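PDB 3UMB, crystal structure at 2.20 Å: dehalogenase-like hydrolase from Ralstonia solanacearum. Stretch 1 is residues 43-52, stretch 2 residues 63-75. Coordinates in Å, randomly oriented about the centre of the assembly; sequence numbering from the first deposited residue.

Stretch 1 (43-52) RQIDYTRIRS
Stretch 2, residues 63-75: PFWDVTVDALRYA

Two helices, 43-52 and 64-75, interlock through an apolar centre. Val67 (chi1 t) is a knob in the hole formed by Gln44, Tyr47, Thr48 and Arg51; its CG1 lies 3.7 Å from Tyr47 CB and 4.0 Å from Thr48 CG2. Reciprocally, Tyr47 (chi1 m, chi2 -10°) sits among Val67, Asp70, Ala71 and Tyr74, and its OH reaches to 3.4 Å from Tyr74 CB. The axes approach to 8.5 Å with N-to-C directions 126° apart, and both helices keep phi/psi near -63/-42, after Pro63 at the N-cap of the second (-65/153), with i to i+4 hydrogen bonds. Register is set at Gln44 and Ala71, whose CA atoms are 5.0 Å apart; there the Ala71 methyl rests on the facing backbone, its CB 3.3 Å from Gln44 N. Phe64 (t, chi2 51°) brings CE1 to 3.8 Å from Thr48 CG2, which meets the ring at its edge. Beside it, extended Gln44 (t, t, chi3 54°) donates from NE2 to Thr68 OG1 (2.5 Å, 165°); Thr68 (m) in turn donates from OG1 to Phe64 O (2.8 Å). At the polar edge, Arg51 (m, t, t, chi4 -78°) and Asp70 (m) are too distant for a salt bridge, Arg51 NH2 to Asp70 OD2 being 4.1 Å; water 1 links them, accepting from Arg51 NE (3.0 Å) and donating to Asp70 OD2 (2.7 Å). CE2 of Tyr74 (t, chi2 93°) lies over one face of the Arg43 guanidinium (m, m, -147°, -89°), with Arg43 NH1 3.2 Å from Tyr74 OH.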

# COMPACT_ATOMS: atom_id res chain seq x y z
N ARG A 43 -2.10 -3.85 7.01
CA ARG A 43 -1.16 -2.85 7.54
C ARG A 43 0.29 -3.31 7.44
O ARG A 43 1.18 -2.50 7.24
CB ARG A 43 -1.52 -2.37 8.96
CG ARG A 43 -2.78 -1.48 8.95
CD ARG A 43 -2.53 -0.23 8.12
NE ARG A 43 -3.24 0.94 8.63
CZ ARG A 43 -4.48 1.30 8.26
NH1 ARG A 43 -5.04 2.42 8.74
NH2 ARG A 43 -5.21 0.56 7.42
N GLN A 44 0.51 -4.63 7.49
CA GLN A 44 1.88 -5.14 7.35
C GLN A 44 2.45 -4.72 6.00
O GLN A 44 3.52 -4.14 5.91
CB GLN A 44 1.92 -6.65 7.59
CG GLN A 44 3.21 -7.33 7.28
CD GLN A 44 3.05 -8.84 7.18
OE1 GLN A 44 2.21 -9.32 6.43
NE2 GLN A 44 3.82 -9.59 8.01
N ILE A 45 1.69 -4.96 4.96
CA ILE A 45 2.07 -4.60 3.64
C ILE A 45 2.04 -3.09 3.44
O ILE A 45 2.96 -2.54 2.91
CB ILE A 45 1.26 -5.41 2.65
CG1 ILE A 45 1.73 -6.86 2.71
CG2 ILE A 45 1.47 -4.91 1.21
CD1 ILE A 45 3.26 -7.04 2.32
N ASP A 46 1.01 -2.41 3.91
CA ASP A 46 0.96 -0.98 3.79
C ASP A 46 2.23 -0.36 4.34
O ASP A 46 2.79 0.54 3.72
CB ASP A 46 -0.21 -0.41 4.57
CG ASP A 46 -1.53 -0.64 3.88
OD1 ASP A 46 -1.50 -1.18 2.74
OD2 ASP A 46 -2.57 -0.30 4.52
N TYR A 47 2.67 -0.83 5.52
CA TYR A 47 3.83 -0.27 6.19
C TYR A 47 5.12 -0.51 5.44
O TYR A 47 5.96 0.37 5.40
CB TYR A 47 3.96 -0.74 7.65
CG TYR A 47 2.90 -0.19 8.63
CD1 TYR A 47 2.00 0.84 8.26
CD2 TYR A 47 2.83 -0.65 9.93
CE1 TYR A 47 1.02 1.34 9.18
CE2 TYR A 47 1.86 -0.15 10.86
CZ TYR A 47 0.98 0.85 10.47
OH TYR A 47 0.07 1.33 11.39
N THR A 48 5.29 -1.66 4.79
CA THR A 48 6.52 -1.88 3.99
C THR A 48 6.58 -0.90 2.81
O THR A 48 7.61 -0.36 2.51
CB THR A 48 6.60 -3.30 3.44
OG1 THR A 48 5.51 -3.53 2.56
CG2 THR A 48 6.59 -4.36 4.56
N ARG A 49 5.45 -0.69 2.14
CA ARG A 49 5.38 0.26 1.05
C ARG A 49 5.53 1.71 1.47
O ARG A 49 6.25 2.45 0.84
CB ARG A 49 4.07 0.12 0.34
CG ARG A 49 3.92 -1.21 -0.34
CD ARG A 49 2.53 -1.38 -0.80
NE ARG A 49 2.34 -2.62 -1.53
CZ ARG A 49 1.15 -3.10 -1.86
NH1 ARG A 49 0.01 -2.46 -1.52
NH2 ARG A 49 1.08 -4.24 -2.53
N ILE A 50 4.85 2.12 2.53
CA ILE A 50 4.95 3.48 3.01
C ILE A 50 6.42 3.80 3.28
O ILE A 50 6.94 4.83 2.84
CB ILE A 50 4.11 3.68 4.31
CG1 ILE A 50 2.64 3.65 4.00
CG2 ILE A 50 4.49 5.01 5.04
CD1 ILE A 50 1.78 3.63 5.23
N ARG A 51 7.08 2.93 4.03
CA ARG A 51 8.51 3.06 4.33
C ARG A 51 9.45 3.12 3.13
O ARG A 51 10.35 3.96 3.09
CB ARG A 51 8.96 1.90 5.24
CG ARG A 51 8.35 1.98 6.65
CD ARG A 51 8.84 0.87 7.60
NE ARG A 51 8.42 1.10 8.98
CZ ARG A 51 8.99 1.96 9.82
NH1 ARG A 51 10.05 2.66 9.45
NH2 ARG A 51 8.50 2.11 11.06
N SER A 52 9.29 2.21 2.17
CA SER A 52 10.26 2.14 1.07
C SER A 52 10.03 3.28 0.09
O SER A 52 11.00 3.79 -0.48
CB SER A 52 10.22 0.74 0.41
OG SER A 52 10.80 -0.26 1.30
N PRO A 63 13.26 -4.07 9.62
CA PRO A 63 13.09 -5.46 9.16
C PRO A 63 11.65 -5.92 9.29
O PRO A 63 10.94 -5.43 10.15
CB PRO A 63 14.04 -6.31 10.04
CG PRO A 63 14.86 -5.34 10.85
CD PRO A 63 14.21 -3.94 10.75
N PHE A 64 11.28 -6.87 8.44
CA PHE A 64 9.92 -7.29 8.24
C PHE A 64 9.26 -7.78 9.52
O PHE A 64 8.03 -7.69 9.67
CB PHE A 64 9.91 -8.41 7.22
CG PHE A 64 8.54 -8.74 6.63
CD1 PHE A 64 7.72 -7.74 6.08
CD2 PHE A 64 8.08 -10.04 6.59
CE1 PHE A 64 6.52 -8.05 5.50
CE2 PHE A 64 6.81 -10.35 6.02
CZ PHE A 64 6.06 -9.35 5.46
N TRP A 65 10.09 -8.30 10.42
CA TRP A 65 9.66 -8.83 11.69
C TRP A 65 9.10 -7.74 12.51
O TRP A 65 7.98 -7.82 13.01
CB TRP A 65 10.84 -9.45 12.46
CG TRP A 65 10.45 -9.91 13.86
CD1 TRP A 65 10.58 -9.20 15.04
CD2 TRP A 65 9.87 -11.16 14.22
NE1 TRP A 65 10.11 -9.94 16.09
CE2 TRP A 65 9.68 -11.16 15.61
CE3 TRP A 65 9.52 -12.31 13.50
CZ2 TRP A 65 9.14 -12.24 16.29
CZ3 TRP A 65 8.97 -13.37 14.16
CH2 TRP A 65 8.80 -13.35 15.56
N ASP A 66 9.90 -6.70 12.65
CA ASP A 66 9.53 -5.56 13.46
C ASP A 66 8.36 -4.79 12.82
O ASP A 66 7.51 -4.22 13.54
CB ASP A 66 10.75 -4.66 13.69
CG ASP A 66 12.01 -5.47 14.15
OD1 ASP A 66 12.12 -5.83 15.33
OD2 ASP A 66 12.87 -5.75 13.32
N VAL A 67 8.32 -4.74 11.48
CA VAL A 67 7.16 -4.18 10.78
C VAL A 67 5.92 -5.01 11.08
O VAL A 67 4.82 -4.46 11.13
CB VAL A 67 7.37 -4.04 9.22
CG1 VAL A 67 6.03 -3.68 8.51
CG2 VAL A 67 8.54 -3.00 8.89
N THR A 68 6.08 -6.33 11.25
CA THR A 68 4.94 -7.23 11.46
C THR A 68 4.38 -6.99 12.90
O THR A 68 3.21 -7.02 13.14
CB THR A 68 5.30 -8.69 11.14
OG1 THR A 68 5.53 -8.84 9.74
CG2 THR A 68 4.19 -9.66 11.55
N VAL A 69 5.26 -6.72 13.84
CA VAL A 69 4.86 -6.39 15.21
C VAL A 69 4.08 -5.06 15.19
O VAL A 69 2.95 -5.01 15.64
CB VAL A 69 6.13 -6.35 16.11
CG1 VAL A 69 5.85 -5.73 17.48
CG2 VAL A 69 6.73 -7.78 16.23
N ASP A 70 4.67 -4.02 14.57
CA ASP A 70 4.00 -2.73 14.38
C ASP A 70 2.59 -2.90 13.82
O ASP A 70 1.63 -2.34 14.33
CB ASP A 70 4.79 -1.84 13.44
CG ASP A 70 6.13 -1.48 13.97
OD1 ASP A 70 6.29 -1.63 15.18
OD2 ASP A 70 7.03 -1.09 13.17
N ALA A 71 2.46 -3.64 12.73
CA ALA A 71 1.15 -3.80 12.10
C ALA A 71 0.19 -4.52 13.04
O ALA A 71 -1.00 -4.19 13.09
CB ALA A 71 1.24 -4.56 10.75
N LEU A 72 0.68 -5.53 13.75
CA LEU A 72 -0.17 -6.31 14.65
C LEU A 72 -0.69 -5.44 15.80
O LEU A 72 -1.85 -5.54 16.19
CB LEU A 72 0.62 -7.48 15.25
CG LEU A 72 -0.07 -8.24 16.40
CD1 LEU A 72 -1.27 -8.98 15.81
CD2 LEU A 72 0.89 -9.18 17.09
N ARG A 73 0.23 -4.66 16.36
CA ARG A 73 -0.08 -3.65 17.36
C ARG A 73 -1.08 -2.60 16.90
O ARG A 73 -2.05 -2.28 17.64
CB ARG A 73 1.17 -2.94 17.82
CG ARG A 73 2.06 -3.82 18.68
CD ARG A 73 3.35 -3.14 19.11
NE ARG A 73 4.14 -4.07 19.95
CZ ARG A 73 5.45 -3.97 20.21
NH1 ARG A 73 6.18 -2.99 19.69
NH2 ARG A 73 6.04 -4.88 20.97
N TYR A 74 -0.85 -2.00 15.73
CA TYR A 74 -1.85 -1.06 15.22
C TYR A 74 -3.20 -1.79 15.10
O TYR A 74 -4.25 -1.26 15.52
CB TYR A 74 -1.48 -0.46 13.87
CG TYR A 74 -2.61 0.34 13.30
CD1 TYR A 74 -2.69 1.70 13.53
CD2 TYR A 74 -3.59 -0.26 12.53
CE1 TYR A 74 -3.74 2.45 13.05
CE2 TYR A 74 -4.65 0.47 12.01
CZ TYR A 74 -4.72 1.86 12.30
OH TYR A 74 -5.75 2.65 11.84
N ALA A 75 -3.20 -2.99 14.51
CA ALA A 75 -4.49 -3.67 14.22
C ALA A 75 -5.27 -3.95 15.54
O ALA A 75 -6.48 -3.83 15.61
CB ALA A 75 -4.26 -4.94 13.45
O HOH W 1 6.33 -0.03 10.78